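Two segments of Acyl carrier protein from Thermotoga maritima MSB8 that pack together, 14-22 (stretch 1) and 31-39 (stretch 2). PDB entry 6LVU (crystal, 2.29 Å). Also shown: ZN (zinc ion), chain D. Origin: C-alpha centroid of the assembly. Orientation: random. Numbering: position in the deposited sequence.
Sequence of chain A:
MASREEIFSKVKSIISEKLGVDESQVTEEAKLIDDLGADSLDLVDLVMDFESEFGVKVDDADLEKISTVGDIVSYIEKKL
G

Stretch 1, residues 14-22: IISEKLGVD
Stretch 2, residues 31-39: KLIDDLGAD

Two segments of one acyl carrier protein chain pack mainly through aliphatic side chains, with the carbonyl O of Leu36 also in van der Waals contact; no hydrogen bond crosses between them, and 252 Å² is buried, both sides summed. Stretch 1 is the end of a helix, Ile14 to Leu19, carried by Lys18 N to Ile14 O (3.0 Å) and Leu19 N to Ile15 O (2.7 Å). Gly20 then leaves helical geometry at phi/psi 82/4, where a CB would jam against the carbonyl O of Leu19, and Val21 (-87/163) and Asp22 (-81/148) run on extended. Ser16, chi1 t, ties this turn down, its OG donating to Val21 O at 2.6 Å.

Stretch 2 is a compact coil. Lys31 is extended (-83/133), Leu32 to Asp35 have helical phi/psi, Leu36 lies at -95/2, Gly37 at 78/12, a positive phi that favours glycine, and Ala38 at -74/172. Asp35 N to Lys31 O (3.1 Å), Gly37 N to Ile33 O (3.1 Å) and Ala38 N to Leu32 O (3.1 Å) close the coil, while Lys31 N donates to Asp35 OD2 at 2.9 Å, nearly straight at 174°. The two stretches pair in opposite directions: Leu19 CA lies 6.8 Å from Ala38 CA, and Val21 CA 6.9 Å from Leu36 CA.

Leu36 is the main bump, with the largest covered area of either stretch. Its CB points toward stretch 1, and its m,t rotamer sends the forked end into a hollow lined by Ile15, Leu19 and Val21. Its CD1 meets Ile15 CG2 at 3.9 Å, its CD2 meets Val21 CG2 at 4.2 Å, and its CB rests 4.0 Å from Leu19 CD2. Ile15 and Leu19, one helical turn apart, both point CA-to-CB toward stretch 2. Ile15 (m,t) also reaches along the coil, CD1 to Leu32 CD1 at 4.1 Å; Leu32 (m, chi2 -36°) starts sideways, but its end comes nearer.

Leu19, with chi1 off-well at -95° and chi2 p, sets CD2 against both Leu36 CB and Ala38 CB, each 4.0 Å away. Val21 (chi1 m) places CG1 3.5 Å from Leu36 O, a snug van der Waals approach to the backbone, so CG1 touches the carbonyl and CG2 the side chain of Leu36.

The polar residues stay outside this seam. Glu17 chelates the zinc ion, OE1 at 2.4 Å and OE2 at 2.0 Å from ZN, and Asp39 (chi1 p) caps a backbone N just past the stretch.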

ATOM      1  N   ILE A  14       1.998  -4.856  -6.397  1.00 15.23           N
ATOM      2  CA  ILE A  14       3.101  -4.954  -5.450  1.00 13.39           C
ATOM      3  C   ILE A  14       2.657  -5.695  -4.195  1.00 13.80           C
ATOM      4  O   ILE A  14       3.376  -6.561  -3.691  1.00 14.96           O
ATOM      5  CB  ILE A  14       3.646  -3.552  -5.123  1.00 15.11           C
ATOM      6  CG1 ILE A  14       4.301  -2.939  -6.370  1.00 18.26           C
ATOM      7  CG2 ILE A  14       4.604  -3.600  -3.972  1.00 13.80           C
ATOM      8  CD1 ILE A  14       4.585  -1.446  -6.236  1.00 15.82           C
ATOM      9  N   ILE A  15       1.468  -5.364  -3.675  1.00 16.20           N
ATOM     10  CA  ILE A  15       1.004  -6.024  -2.453  1.00 18.32           C
ATOM     11  C   ILE A  15       0.833  -7.506  -2.703  1.00 20.01           C
ATOM     12  O   ILE A  15       1.273  -8.346  -1.904  1.00 15.62           O
ATOM     13  CB  ILE A  15      -0.302  -5.381  -1.946  1.00 17.11           C
ATOM     14  CG1 ILE A  15      -0.024  -4.024  -1.310  1.00 20.93           C
ATOM     15  CG2 ILE A  15      -0.998  -6.301  -0.955  1.00 16.47           C
ATOM     16  CD1 ILE A  15      -1.284  -3.333  -0.796  1.00 13.59           C
ATOM     17  N   SER A  16       0.219  -7.852  -3.836  1.00 16.16           N
ATOM     18  CA  SER A  16       0.016  -9.247  -4.197  1.00 20.10           C
ATOM     19  C   SER A  16       1.344  -9.964  -4.386  1.00 23.67           C
ATOM     20  O   SER A  16       1.504 -11.110  -3.945  1.00 26.09           O
ATOM     21  CB  SER A  16      -0.816  -9.336  -5.474  1.00 22.21           C
ATOM     22  OG  SER A  16      -1.108 -10.681  -5.801  1.00 27.23           O
ATOM     23  N   GLU A  17       2.313  -9.311  -5.039  1.00 16.96           N
ATOM     24  CA  GLU A  17       3.603  -9.966  -5.254  1.00 22.22           C
ATOM     25  C   GLU A  17       4.307 -10.243  -3.928  1.00 26.00           C
ATOM     26  O   GLU A  17       4.846 -11.334  -3.720  1.00 26.85           O
ATOM     27  CB  GLU A  17       4.508  -9.116  -6.163  1.00 16.89           C
ATOM     28  CG  GLU A  17       4.056  -8.965  -7.631  1.00 16.81           C
ATOM     29  CD  GLU A  17       4.808  -7.855  -8.380  1.00 20.08           C
ATOM     30  OE1 GLU A  17       4.574  -7.632  -9.602  1.00 19.32           O
ATOM     31  OE2 GLU A  17       5.645  -7.194  -7.742  1.00 20.83           O
ATOM     32  N   LYS A  18       4.285  -9.281  -2.998  1.00 19.42           N
ATOM     33  CA  LYS A  18       5.099  -9.402  -1.795  1.00 24.87           C
ATOM     34  C   LYS A  18       4.372 -10.059  -0.631  1.00 22.90           C
ATOM     35  O   LYS A  18       5.000 -10.798   0.128  1.00 26.43           O
ATOM     36  CB  LYS A  18       5.649  -8.035  -1.379  1.00 25.31           C
ATOM     37  CG  LYS A  18       6.826  -7.630  -2.254  1.00 33.35           C
ATOM     38  CD  LYS A  18       7.090  -6.152  -2.255  1.00 41.48           C
ATOM     39  CE  LYS A  18       8.342  -5.862  -3.103  1.00 43.11           C
ATOM     40  NZ  LYS A  18       8.094  -4.972  -4.293  1.00 39.87           N
ATOM     41  N   LEU A  19       3.073  -9.832  -0.472  1.00 21.12           N
ATOM     42  CA  LEU A  19       2.333 -10.516   0.587  1.00 26.09           C
ATOM     43  C   LEU A  19       1.878 -11.913   0.182  1.00 28.40           C
ATOM     44  O   LEU A  19       1.490 -12.703   1.048  1.00 28.59           O
ATOM     45  CB  LEU A  19       1.111  -9.700   1.003  1.00 19.66           C
ATOM     46  CG  LEU A  19       1.200  -8.747   2.194  1.00 25.18           C
ATOM     47  CD1 LEU A  19       2.418  -7.842   2.137  1.00 24.68           C
ATOM     48  CD2 LEU A  19      -0.077  -7.924   2.255  1.00 22.96           C
ATOM     49  N   GLY A  20       1.887 -12.230  -1.105  1.00 27.45           N
ATOM     50  CA  GLY A  20       1.533 -13.562  -1.536  1.00 24.29           C
ATOM     51  C   GLY A  20       0.051 -13.801  -1.648  1.00 35.71           C
ATOM     52  O   GLY A  20      -0.361 -14.931  -1.950  1.00 43.86           O
ATOM     53  N   VAL A  21      -0.758 -12.777  -1.437  1.00 24.86           N
ATOM     54  CA  VAL A  21      -2.193 -12.918  -1.529  1.00 21.92           C
ATOM     55  C   VAL A  21      -2.601 -12.715  -2.976  1.00 24.39           C
ATOM     56  O   VAL A  21      -1.872 -12.130  -3.778  1.00 27.27           O
ATOM     57  CB  VAL A  21      -2.917 -11.921  -0.607  1.00 21.06           C
ATOM     58  CG1 VAL A  21      -2.356 -11.990   0.792  1.00 21.94           C
ATOM     59  CG2 VAL A  21      -2.789 -10.520  -1.174  1.00 24.89           C
ATOM     60  N   ASP A  22      -3.811 -13.158  -3.299  1.00 27.65           N
ATOM     61  CA  ASP A  22      -4.338 -13.036  -4.643  1.00 22.28           C
ATOM     62  C   ASP A  22      -4.894 -11.637  -4.849  1.00 23.46           C
ATOM     63  O   ASP A  22      -5.382 -11.002  -3.914  1.00 26.09           O
ATOM     64  CB  ASP A  22      -5.419 -14.084  -4.866  1.00 30.11           C
ATOM     65  CG  ASP A  22      -5.916 -14.109  -6.280  1.00 39.06           C
ATOM     66  OD1 ASP A  22      -5.725 -15.159  -6.937  1.00 54.13           O
ATOM     67  OD2 ASP A  22      -6.505 -13.101  -6.731  1.00 38.35           O
ATOM     68  N   LYS A  31      -7.927  -4.009   4.963  1.00 25.24           N
ATOM     69  CA  LYS A  31      -6.934  -3.647   5.964  1.00 24.27           C
ATOM     70  C   LYS A  31      -5.712  -4.537   5.761  1.00 24.47           C
ATOM     71  O   LYS A  31      -5.848  -5.748   5.546  1.00 22.26           O
ATOM     72  CB  LYS A  31      -7.543  -3.820   7.357  1.00 26.00           C
ATOM     73  CG  LYS A  31      -8.789  -2.936   7.519  1.00 35.41           C
ATOM     74  CD  LYS A  31      -9.677  -3.310   8.700  1.00 37.00           C
ATOM     75  CE  LYS A  31      -9.546  -2.360   9.861  1.00 38.02           C
ATOM     76  NZ  LYS A  31      -8.201  -2.396  10.490  1.00 42.20           N
ATOM     77  N   LEU A  32      -4.519  -3.930   5.757  1.00 24.26           N
ATOM     78  CA  LEU A  32      -3.309  -4.709   5.495  1.00 24.33           C
ATOM     79  C   LEU A  32      -3.206  -5.880   6.463  1.00 25.31           C
ATOM     80  O   LEU A  32      -3.053  -7.034   6.046  1.00 27.41           O
ATOM     81  CB  LEU A  32      -2.056  -3.836   5.604  1.00 30.52           C
ATOM     82  CG  LEU A  32      -1.670  -2.705   4.643  1.00 30.06           C
ATOM     83  CD1 LEU A  32      -2.046  -3.002   3.187  1.00 21.68           C
ATOM     84  CD2 LEU A  32      -2.278  -1.397   5.120  1.00 22.82           C
ATOM     85  N   ILE A  33      -3.289  -5.601   7.757  1.00 26.27           N
ATOM     86  CA  ILE A  33      -3.115  -6.644   8.756  1.00 22.83           C
ATOM     87  C   ILE A  33      -4.346  -7.540   8.809  1.00 28.32           C
ATOM     88  O   ILE A  33      -4.276  -8.739   8.529  1.00 30.36           O
ATOM     89  CB  ILE A  33      -2.806  -6.018  10.123  1.00 26.61           C
ATOM     90  CG1 ILE A  33      -1.583  -5.100   9.984  1.00 28.16           C
ATOM     91  CG2 ILE A  33      -2.588  -7.119  11.185  1.00 31.56           C
ATOM     92  CD1 ILE A  33      -0.893  -4.754  11.293  1.00 33.28           C
ATOM     93  N   ASP A  34      -5.506  -6.957   9.116  1.00 34.26           N
ATOM     94  CA  ASP A  34      -6.663  -7.768   9.476  1.00 28.93           C
ATOM     95  C   ASP A  34      -7.150  -8.618   8.311  1.00 31.70           C
ATOM     96  O   ASP A  34      -7.544  -9.772   8.506  1.00 34.29           O
ATOM     97  CB  ASP A  34      -7.781  -6.866   9.981  1.00 32.50           C
ATOM     98  CG  ASP A  34      -7.857  -6.825  11.495  1.00 43.20           C
ATOM     99  OD1 ASP A  34      -8.964  -6.574  12.032  1.00 41.90           O
ATOM    100  OD2 ASP A  34      -6.807  -7.045  12.145  1.00 44.12           O
ATOM    101  N   ASP A  35      -7.146  -8.070   7.095  1.00 28.82           N
ATOM    102  CA  ASP A  35      -7.717  -8.759   5.947  1.00 27.88           C
ATOM    103  C   ASP A  35      -6.669  -9.494   5.128  1.00 24.04           C
ATOM    104  O   ASP A  35      -6.864 -10.658   4.784  1.00 32.30           O
ATOM    105  CB  ASP A  35      -8.483  -7.769   5.057  1.00 25.09           C
ATOM    106  CG  ASP A  35      -9.687  -7.161   5.770  1.00 35.63           C
ATOM    107  OD1 ASP A  35     -10.356  -7.898   6.529  1.00 36.31           O
ATOM    108  OD2 ASP A  35      -9.985  -5.958   5.557  1.00 34.73           O
ATOM    109  N   LEU A  36      -5.547  -8.845   4.831  1.00 24.78           N
ATOM    110  CA  LEU A  36      -4.550  -9.383   3.919  1.00 25.29           C
ATOM    111  C   LEU A  36      -3.421 -10.127   4.629  1.00 24.18           C
ATOM    112  O   LEU A  36      -2.478 -10.563   3.967  1.00 24.03           O
ATOM    113  CB  LEU A  36      -3.976  -8.260   3.046  1.00 17.20           C
ATOM    114  CG  LEU A  36      -4.943  -7.524   2.127  1.00 26.11           C
ATOM    115  CD1 LEU A  36      -4.189  -6.445   1.365  1.00 26.27           C
ATOM    116  CD2 LEU A  36      -5.590  -8.496   1.158  1.00 19.34           C
ATOM    117  N   GLY A  37      -3.470 -10.257   5.948  1.00 26.62           N
ATOM    118  CA  GLY A  37      -2.523 -11.126   6.624  1.00 31.16           C
ATOM    119  C   GLY A  37      -1.131 -10.570   6.817  1.00 28.79           C
ATOM    120  O   GLY A  37      -0.218 -11.332   7.162  1.00 22.77           O
ATOM    121  N   ALA A  38      -0.924  -9.279   6.587  1.00 23.46           N
ATOM    122  CA  ALA A  38       0.393  -8.730   6.838  1.00 27.38           C
ATOM    123  C   ALA A  38       0.630  -8.609   8.346  1.00 27.47           C
ATOM    124  O   ALA A  38      -0.280  -8.775   9.159  1.00 25.17           O
ATOM    125  CB  ALA A  38       0.536  -7.369   6.164  1.00 21.77           C
ATOM    126  N   ASP A  39       1.865  -8.278   8.719  1.00 30.50           N
ATOM    127  CA  ASP A  39       2.217  -8.021  10.107  1.00 33.69           C
ATOM    128  C   ASP A  39       2.656  -6.564  10.220  1.00 32.43           C
ATOM    129  O   ASP A  39       2.779  -5.849   9.220  1.00 29.93           O
ATOM    130  CB  ASP A  39       3.321  -8.972  10.612  1.00 26.90           C
ATOM    131  CG  ASP A  39       4.527  -9.022   9.688  1.00 29.83           C
ATOM    132  OD1 ASP A  39       5.162  -7.962   9.484  1.00 31.36           O
ATOM    133  OD2 ASP A  39       4.875 -10.122   9.195  1.00 23.11           O
TER
HETATM  134 ZN    ZN D 102       6.092  -5.796  -9.111  1.00 27.59          ZN